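Local coordinates for putative signal transduction protein with CBS domains (Kribbella flavida, PDB 4NOC), which is of unknown function but, as a protein with a pair of CBS domains, may serve as a regulatory module in signalling, at residues 14-19 with 89-94. Numbering follows the deposited sequence.
Sequences PVVGLD and VTVRKL
Arg-92 lies against Leu-18 for most of its length and ends on the carboxylate of Asp-19, so one arginine illustrates how an aliphatic shaft and a charged tip can serve a single contact. Its CB begins beside the backbone of 14-19, 3.4 Å from Leu-18 O, the carbonyl that also accepts a hydrogen bond from Arg-92 N at 2.9 Å, a rather bent one with 137° at the hydrogen. Both CB and CG run past Leu-18 CD1, which comes within 3.8 Å of CB. With chi1 and chi2 both anti, the chain extends as far as CD and then bends at chi3 (-51°), which turns NE toward Asp-19 OD1 and lays the guanidinium over the leucine. There Leu-18 CG sits 3.7 Å above the plane of the Arg-92 guanidinium, over its centre, while Leu-18 CD2 touches Arg-92 NH2. At the tip, NH1 meets Asp-19 OD1 at 2.5 Å in a salt bridge that uses the syn lone pair of the oxygen and leaves carboxylate and guanidinium nearly coplanar.

This is a join between the two CBS motifs of the chain: strand 15-17, at the edge of the three-stranded sheet of the first, runs out into the turn that receives the short, weakly bonded helix 91-94, which belongs to the second. Next to Arg-92 in the chain, Val-91 points its CB at Gly-17 O (3.5 Å), and its CG2 meets Val-16 CG2 at 4.0 Å. Helix 22-31 borders this apolar side through Ala-25 and Leu-28. An alanine in place of Leu-18 would probably open a gap beneath the guanidinium and leave it freer to turn away from Asp-19. Leu-18 also reaches Val-39, His-47 and Leu-95, which places its buried side chain between the first sheet and the chain just beyond the helix.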
loop_
_atom_site.group_PDB
_atom_site.type_symbol
_atom_site.label_atom_id
_atom_site.label_comp_id
_atom_site.label_asym_id
_atom_site.label_seq_id
_atom_site.Cartn_x
_atom_site.Cartn_y
_atom_site.Cartn_z
ATOM N N PRO A 14 3.516 12.977 3.570
ATOM C CA PRO A 14 4.213 13.917 2.679
ATOM C C PRO A 14 3.558 14.069 1.306
ATOM O O PRO A 14 3.002 13.132 0.706
ATOM C CB PRO A 14 5.622 13.343 2.565
ATOM C CG PRO A 14 5.525 11.960 3.053
ATOM C CD PRO A 14 4.359 11.840 3.965
ATOM N N VAL A 15 3.636 15.300 0.829
ATOM C CA VAL A 15 2.954 15.747 -0.366
ATOM C C VAL A 15 4.022 16.290 -1.309
ATOM O O VAL A 15 5.013 16.878 -0.849
ATOM C CB VAL A 15 1.949 16.862 0.034
ATOM C CG1 VAL A 15 1.566 17.719 -1.128
ATOM C CG2 VAL A 15 0.715 16.247 0.705
ATOM N N VAL A 16 3.858 16.063 -2.614
ATOM C CA VAL A 16 4.729 16.699 -3.608
ATOM C C VAL A 16 3.913 17.269 -4.763
ATOM O O VAL A 16 2.822 16.763 -5.069
ATOM C CB VAL A 16 5.779 15.724 -4.212
ATOM C CG1 VAL A 16 6.803 15.286 -3.168
ATOM C CG2 VAL A 16 5.088 14.524 -4.869
ATOM N N GLY A 17 4.441 18.313 -5.403
ATOM C CA GLY A 17 3.775 18.922 -6.541
ATOM C C GLY A 17 3.945 18.125 -7.825
ATOM O O GLY A 17 4.980 17.496 -8.064
ATOM N N LEU A 18 2.905 18.144 -8.645
ATOM C CA LEU A 18 2.916 17.537 -9.970
ATOM C C LEU A 18 4.114 17.997 -10.823
ATOM O O LEU A 18 4.716 17.205 -11.561
ATOM C CB LEU A 18 1.604 17.907 -10.652
ATOM C CG LEU A 18 0.996 17.055 -11.756
ATOM C CD1 LEU A 18 1.135 15.593 -11.454
ATOM C CD2 LEU A 18 -0.475 17.421 -11.908
ATOM N N ASP A 19 4.475 19.269 -10.720
ATOM C CA ASP A 19 5.600 19.772 -11.499
ATOM C C ASP A 19 6.935 19.758 -10.745
ATOM O O ASP A 19 7.929 20.271 -11.232
ATOM C CB ASP A 19 5.293 21.172 -12.032
ATOM C CG ASP A 19 3.964 21.229 -12.765
ATOM O OD1 ASP A 19 3.649 20.255 -13.491
ATOM O OD2 ASP A 19 3.232 22.237 -12.601
ATOM N N VAL A 89 13.067 15.403 -15.257
ATOM C CA VAL A 89 11.794 14.708 -15.193
ATOM C C VAL A 89 11.019 15.158 -13.955
ATOM O O VAL A 89 11.609 15.371 -12.897
ATOM C CB VAL A 89 12.026 13.174 -15.150
ATOM C CG1 VAL A 89 10.729 12.406 -14.912
ATOM C CG2 VAL A 89 12.722 12.708 -16.432
ATOM N N THR A 90 9.699 15.286 -14.090
ATOM C CA THR A 90 8.849 15.729 -12.999
ATOM C C THR A 90 7.958 14.604 -12.535
ATOM O O THR A 90 7.789 13.603 -13.240
ATOM C CB THR A 90 7.946 16.884 -13.438
ATOM O OG1 THR A 90 6.987 16.402 -14.382
ATOM C CG2 THR A 90 8.779 17.972 -14.093
ATOM N N VAL A 91 7.386 14.786 -11.352
ATOM C CA VAL A 91 6.473 13.829 -10.752
ATOM C C VAL A 91 5.372 13.444 -11.708
ATOM O O VAL A 91 4.983 12.282 -11.772
ATOM C CB VAL A 91 5.872 14.386 -9.461
ATOM C CG1 VAL A 91 4.772 13.487 -8.968
ATOM C CG2 VAL A 91 6.971 14.514 -8.388
ATOM N N ARG A 92 4.913 14.417 -12.491
ATOM C CA ARG A 92 3.864 14.192 -13.466
ATOM C C ARG A 92 4.203 13.033 -14.412
ATOM O O ARG A 92 3.337 12.231 -14.747
ATOM C CB ARG A 92 3.622 15.476 -14.269
ATOM C CG ARG A 92 2.542 15.339 -15.327
ATOM C CD ARG A 92 2.535 16.521 -16.290
ATOM N NE ARG A 92 2.506 17.791 -15.578
ATOM C CZ ARG A 92 1.390 18.436 -15.245
ATOM N NH1 ARG A 92 1.459 19.590 -14.594
ATOM N NH2 ARG A 92 0.200 17.929 -15.561
ATOM N N LYS A 93 5.463 12.960 -14.842
ATOM C CA LYS A 93 5.903 11.937 -15.794
ATOM C C LYS A 93 6.064 10.563 -15.142
ATOM O O LYS A 93 6.020 9.536 -15.818
ATOM C CB LYS A 93 7.211 12.354 -16.478
ATOM C CG LYS A 93 7.035 13.097 -17.787
ATOM N N LEU A 94 6.253 10.550 -13.827
ATOM C CA LEU A 94 6.358 9.301 -13.079
ATOM C C LEU A 94 5.002 8.602 -12.957
ATOM O O LEU A 94 4.934 7.387 -12.787
ATOM C CB LEU A 94 6.906 9.568 -11.670
ATOM C CG LEU A 94 8.314 10.149 -11.576
ATOM C CD1 LEU A 94 8.689 10.372 -10.124
ATOM C CD2 LEU A 94 9.276 9.192 -12.209
#